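Local coordinates for protein putative rRNA methyltransferase (Sorangium cellulosum, PDB 4RX1) that probably transfers a methyl group from S-adenosylmethionine to an adenine of 16S ribosomal RNA, at residues 101-106 / 133-138; 139-144 / 205-210. All coordinates share one frame; numbering follows the deposited sequence.

Interaction 1: residues 101-106 / 133-138; sequences LTLNFP and GELIAL
L101 opens the pairing of two parallel strands by giving its N-H to E134 O (N to O 2.7 Å) and taking the amide of I136 on its own carbonyl, where L135 CA adds a weaker CA-H...O contact. T102 meets the partner strand through its backbone, its CA lying 3.3 Å from I136 O, while its hydroxyl turns to D30 on the strand beyond. L103 repeats the pattern of L101: its N bonds I136 O at 2.9 Å, and its O receives L138 N with an N-H...O angle of 169°. With CG anti to the carbonyl carbon (chi1 -56°), L103 sends CD1 back toward L135 CD2, 3.7 Å away, an apolar touch between diagonal neighbours on the face they share with L101 and A137. On the other face N104 OD1 lies 3.8 Å from L138 CD1, a van der Waals contact. F105 leaves the strand with positive phi, yet its N still reaches L138 O at 3.0 Å through a bent bond, and P106 CD packs on that same oxygen. The pair is the middle of a Rossmann-like methyltransferase sheet: strand 26-31 borders 101-104, strand 206-213 borders 133-138, and F38 of helix 37-45 packs on T102 and N104.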
loop_
_atom_site.group_PDB
_atom_site.type_symbol
_atom_site.label_atom_id
_atom_site.label_comp_id
_atom_site.label_asym_id
_atom_site.label_seq_id
_atom_site.Cartn_x
_atom_site.Cartn_y
_atom_site.Cartn_z
ATOM N N LEU A 101 4.815 -4.202 -0.898
ATOM C CA LEU A 101 3.862 -3.388 -0.162
ATOM C C LEU A 101 3.576 -2.188 -1.033
ATOM O O LEU A 101 4.492 -1.425 -1.349
ATOM C CB LEU A 101 4.439 -2.921 1.176
ATOM C CG LEU A 101 3.445 -2.246 2.140
ATOM C CD1 LEU A 101 3.987 -2.300 3.555
ATOM C CD2 LEU A 101 3.094 -0.808 1.781
ATOM N N THR A 102 2.313 -1.993 -1.396
ATOM C CA THR A 102 1.972 -0.865 -2.249
ATOM C C THR A 102 1.185 0.188 -1.516
ATOM O O THR A 102 0.295 -0.127 -0.704
ATOM C CB THR A 102 1.143 -1.278 -3.497
ATOM O OG1 THR A 102 -0.108 -1.857 -3.081
ATOM C CG2 THR A 102 1.920 -2.256 -4.362
ATOM N N LEU A 103 1.504 1.441 -1.825
ATOM C CA LEU A 103 0.659 2.570 -1.450
ATOM C C LEU A 103 0.337 3.329 -2.722
ATOM O O LEU A 103 1.212 3.964 -3.316
ATOM C CB LEU A 103 1.363 3.469 -0.446
ATOM C CG LEU A 103 1.822 2.725 0.809
ATOM C CD1 LEU A 103 3.347 2.774 0.923
ATOM C CD2 LEU A 103 1.145 3.272 2.053
ATOM N N ASN A 104 -0.908 3.202 -3.162
ATOM C CA ASN A 104 -1.396 3.823 -4.385
ATOM C C ASN A 104 -2.213 5.075 -4.069
ATOM O O ASN A 104 -3.280 4.976 -3.455
ATOM C CB ASN A 104 -2.259 2.827 -5.174
ATOM C CG ASN A 104 -1.467 1.621 -5.646
ATOM O OD1 ASN A 104 -0.330 1.759 -6.092
ATOM N ND2 ASN A 104 -2.054 0.433 -5.533
ATOM N N PHE A 105 -1.705 6.237 -4.474
ATOM C CA PHE A 105 -2.379 7.516 -4.234
ATOM C C PHE A 105 -2.856 7.696 -2.784
ATOM O O PHE A 105 -4.040 7.906 -2.522
ATOM C CB PHE A 105 -3.539 7.692 -5.234
ATOM C CG PHE A 105 -3.099 7.644 -6.674
ATOM C CD1 PHE A 105 -2.288 8.639 -7.198
ATOM C CD2 PHE A 105 -3.460 6.587 -7.500
ATOM C CE1 PHE A 105 -1.851 8.591 -8.533
ATOM C CE2 PHE A 105 -3.031 6.542 -8.832
ATOM C CZ PHE A 105 -2.229 7.546 -9.341
ATOM N N PRO A 106 -1.933 7.619 -1.828
ATOM C CA PRO A 106 -2.393 7.803 -0.442
ATOM C C PRO A 106 -2.915 9.223 -0.237
ATOM O O PRO A 106 -2.413 10.152 -0.882
ATOM C CB PRO A 106 -1.113 7.624 0.374
ATOM C CG PRO A 106 -0.008 8.008 -0.595
ATOM C CD PRO A 106 -0.467 7.495 -1.927
ATOM N N GLY A 133 12.056 -7.492 0.803
ATOM C CA GLY A 133 10.790 -7.100 0.189
ATOM C C GLY A 133 10.777 -5.627 -0.221
ATOM O O GLY A 133 11.654 -4.856 0.175
ATOM N N GLU A 134 9.758 -5.219 -0.969
ATOM C CA GLU A 134 9.740 -3.890 -1.584
ATOM C C GLU A 134 8.540 -3.023 -1.161
ATOM O O GLU A 134 7.410 -3.498 -1.100
ATOM C CB GLU A 134 9.753 -4.069 -3.110
ATOM C CG GLU A 134 10.043 -2.834 -3.953
ATOM C CD GLU A 134 10.116 -3.139 -5.464
ATOM O OE1 GLU A 134 9.684 -4.239 -5.895
ATOM O OE2 GLU A 134 10.649 -2.288 -6.216
ATOM N N LEU A 135 8.803 -1.756 -0.854
ATOM C CA LEU A 135 7.754 -0.751 -0.691
ATOM C C LEU A 135 7.682 0.025 -1.992
ATOM O O LEU A 135 8.696 0.562 -2.445
ATOM C CB LEU A 135 8.089 0.221 0.450
ATOM C CG LEU A 135 7.060 1.266 0.943
ATOM C CD1 LEU A 135 7.514 1.896 2.257
ATOM C CD2 LEU A 135 6.851 2.388 -0.063
ATOM N N ILE A 136 6.479 0.130 -2.551
ATOM C CA ILE A 136 6.232 0.847 -3.802
ATOM C C ILE A 136 5.114 1.881 -3.618
ATOM O O ILE A 136 3.979 1.530 -3.297
ATOM C CB ILE A 136 5.841 -0.143 -4.928
ATOM C CG1 ILE A 136 6.919 -1.220 -5.072
ATOM C CG2 ILE A 136 5.645 0.565 -6.276
ATOM C CD1 ILE A 136 6.652 -2.180 -6.212
ATOM N N ALA A 137 5.434 3.151 -3.837
ATOM C CA ALA A 137 4.477 4.222 -3.599
ATOM C C ALA A 137 4.260 5.030 -4.847
ATOM O O ALA A 137 5.222 5.369 -5.552
ATOM C CB ALA A 137 4.928 5.131 -2.450
ATOM N N LEU A 138 2.984 5.292 -5.136
ATOM C CA LEU A 138 2.576 6.152 -6.244
ATOM C C LEU A 138 2.059 7.441 -5.626
ATOM O O LEU A 138 1.015 7.449 -4.973
ATOM C CB LEU A 138 1.489 5.492 -7.084
ATOM C CG LEU A 138 1.948 4.509 -8.156
ATOM C CD1 LEU A 138 0.751 3.976 -8.975
ATOM C CD2 LEU A 138 2.979 5.168 -9.068
#

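Interaction 2: residues 139-144 / 205-210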
loop_
_atom_site.group_PDB
_atom_site.type_symbol
_atom_site.label_atom_id
_atom_site.label_comp_id
_atom_site.label_asym_id
_atom_site.label_seq_id
_atom_site.Cartn_x
_atom_site.Cartn_y
_atom_site.Cartn_z
ATOM N N LEU A 139 2.799 8.526 -5.816
ATOM C CA LEU A 139 2.553 9.731 -5.049
ATOM C C LEU A 139 1.969 10.820 -5.934
ATOM O O LEU A 139 2.550 11.160 -6.963
ATOM C CB LEU A 139 3.860 10.196 -4.434
ATOM C CG LEU A 139 4.428 9.172 -3.453
ATOM C CD1 LEU A 139 5.626 9.746 -2.740
ATOM C CD2 LEU A 139 3.371 8.687 -2.445
ATOM N N ASN A 140 0.833 11.381 -5.522
ATOM C CA ASN A 140 0.181 12.447 -6.275
ATOM C C ASN A 140 -0.517 13.455 -5.363
ATOM O O ASN A 140 -1.255 13.074 -4.449
ATOM C CB ASN A 140 -0.823 11.856 -7.256
ATOM C CG ASN A 140 -1.481 12.918 -8.117
ATOM O OD1 ASN A 140 -2.354 13.658 -7.651
ATOM N ND2 ASN A 140 -1.075 12.997 -9.378
ATOM N N GLN A 141 -0.323 14.739 -5.647
ATOM C CA GLN A 141 -0.769 15.790 -4.732
ATOM C C GLN A 141 -2.200 16.254 -4.988
ATOM O O GLN A 141 -2.739 17.083 -4.240
ATOM C CB GLN A 141 0.195 16.979 -4.767
ATOM C CG GLN A 141 1.560 16.662 -4.179
ATOM C CD GLN A 141 2.365 17.894 -3.833
ATOM O OE1 GLN A 141 1.861 19.012 -3.845
ATOM N NE2 GLN A 141 3.629 17.694 -3.534
ATOM N N SER A 142 -2.831 15.689 -6.015
ATOM C CA SER A 142 -4.238 15.977 -6.255
ATOM C C SER A 142 -5.171 15.066 -5.423
ATOM O O SER A 142 -6.382 15.137 -5.573
ATOM C CB SER A 142 -4.576 15.865 -7.741
ATOM O OG SER A 142 -4.515 14.510 -8.162
ATOM N N VAL A 143 -4.625 14.232 -4.541
ATOM C CA VAL A 143 -5.473 13.353 -3.723
ATOM C C VAL A 143 -6.311 14.148 -2.730
ATOM O O VAL A 143 -6.047 15.334 -2.503
ATOM C CB VAL A 143 -4.643 12.345 -2.894
ATOM C CG1 VAL A 143 -3.938 11.354 -3.776
ATOM C CG2 VAL A 143 -3.641 13.085 -1.984
ATOM N N PHE A 144 -7.284 13.481 -2.104
ATOM C CA PHE A 144 -8.083 14.082 -1.023
ATOM C C PHE A 144 -7.180 14.587 0.107
ATOM O O PHE A 144 -6.297 13.845 0.569
ATOM C CB PHE A 144 -9.073 13.046 -0.462
ATOM C CG PHE A 144 -9.816 13.501 0.785
ATOM C CD1 PHE A 144 -10.506 14.713 0.817
ATOM C CD2 PHE A 144 -9.851 12.690 1.924
ATOM C CE1 PHE A 144 -11.216 15.115 1.990
ATOM C CE2 PHE A 144 -10.563 13.072 3.087
ATOM C CZ PHE A 144 -11.243 14.280 3.121
ATOM N N ARG A 205 1.331 15.395 -12.191
ATOM C CA ARG A 205 2.640 14.837 -11.888
ATOM C C ARG A 205 2.498 13.817 -10.776
ATOM O O ARG A 205 2.178 14.171 -9.640
ATOM C CB ARG A 205 3.600 15.940 -11.432
ATOM C CG ARG A 205 4.923 15.433 -10.861
ATOM C CD ARG A 205 5.703 16.584 -10.235
ATOM N NE ARG A 205 5.008 17.122 -9.069
ATOM C CZ ARG A 205 4.904 18.417 -8.788
ATOM N NH1 ARG A 205 5.432 19.320 -9.603
ATOM N NH2 ARG A 205 4.248 18.811 -7.702
ATOM N N THR A 206 2.688 12.546 -11.091
ATOM C CA THR A 206 2.826 11.586 -10.019
ATOM C C THR A 206 4.231 11.015 -10.024
ATOM O O THR A 206 4.846 10.829 -11.065
ATOM C CB THR A 206 1.782 10.472 -10.082
ATOM O OG1 THR A 206 2.361 9.289 -10.638
ATOM C CG2 THR A 206 0.646 10.917 -10.900
ATOM N N ARG A 207 4.763 10.797 -8.840
ATOM C CA ARG A 207 6.089 10.247 -8.733
ATOM C C ARG A 207 6.005 8.858 -8.130
ATOM O O ARG A 207 5.057 8.510 -7.407
ATOM C CB ARG A 207 7.015 11.173 -7.944
ATOM C CG ARG A 207 6.483 11.567 -6.593
ATOM C CD ARG A 207 6.757 13.050 -6.305
ATOM N NE ARG A 207 6.199 13.489 -5.018
ATOM C CZ ARG A 207 4.990 14.001 -4.892
ATOM N NH1 ARG A 207 4.202 14.142 -5.938
ATOM N NH2 ARG A 207 4.581 14.377 -3.769
ATOM N N LEU A 208 6.993 8.057 -8.472
ATOM C CA LEU A 208 7.123 6.715 -7.981
ATOM C C LEU A 208 8.256 6.669 -6.987
ATOM O O LEU A 208 9.317 7.244 -7.222
ATOM C CB LEU A 208 7.417 5.773 -9.148
ATOM C CG LEU A 208 7.645 4.300 -8.821
ATOM C CD1 LEU A 208 6.441 3.697 -8.133
ATOM C CD2 LEU A 208 7.945 3.562 -10.107
ATOM N N LEU A 209 8.007 6.050 -5.844
ATOM C CA LEU A 209 9.030 5.895 -4.825
ATOM C C LEU A 209 9.125 4.428 -4.453
ATOM O O LEU A 209 8.108 3.807 -4.090
ATOM C CB LEU A 209 8.688 6.738 -3.588
ATOM C CG LEU A 209 9.763 6.831 -2.503
ATOM C CD1 LEU A 209 11.025 7.433 -3.107
ATOM C CD2 LEU A 209 9.284 7.695 -1.326
ATOM N N THR A 210 10.318 3.844 -4.573
ATOM C CA THR A 210 10.467 2.450 -4.149
ATOM C C THR A 210 11.581 2.308 -3.133
ATOM O O THR A 210 12.595 2.993 -3.207
ATOM C CB THR A 210 10.773 1.519 -5.297
ATOM O OG1 THR A 210 12.090 1.805 -5.786
ATOM C CG2 THR A 210 9.734 1.689 -6.393
#
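L139 and R207 form the tight part of this contact, an antiparallel hydrogen-bonded pair in which L139 N reaches R207 O at 2.8 Å and R207 N returns to L139 O at 2.9 Å. The arginine side chain then folds back over its partner: CG sits between the backbone N and the carbonyl carbon (chi1 53°) and the chain bends at chi2, laying one guanidinium face over L139 CB, which stands 4.0 Å from its plane. T206 CA adds a CH...O contact to L139 O. Packing thins toward the exposed Q141, whose amide stands 70° from the guanidinium plane; Q141 NE2 and R207 NH2, both donors, approach to 3.5 Å without bonding. Poorly ordered R205 borders this side. A leucine in place of R207 would probably lose the flat guanidinium cover over L139 CB and strip Q141 CG of the packing that R207 NH2 gives it. Next along the chain, N140 OD1 accepts S142 N at 2.7 Å, an Asx turn within the type I turn that leads the chain away. Helix 108-115 packs on L139 through L111, L114 and V115, with L111 also touching R207, while strand 176-183 flanks strand 206-213 on its far edge.

How the interactions relate
Strand 133-140 is common to both contacts and shows how one central strand can serve two kinds of neighbour. Interaction 1 uses its earlier residues against the parallel strand 98-104; interaction 2, centred 11 Å away, uses its end against the antiparallel strand 206-213. Along the chain they come in series, the first closing before the second opens. They also touch directly: A137 N probably bonds L209 O at 2.8 Å, and F105 CD1 packs on N140 CB at 3.5 Å. Together they mark the switch from parallel to antiparallel in the seven-stranded sheet, ordered 3-2-1-4-5-7-6, the hallmark of Rossmann-like class I methyltransferases.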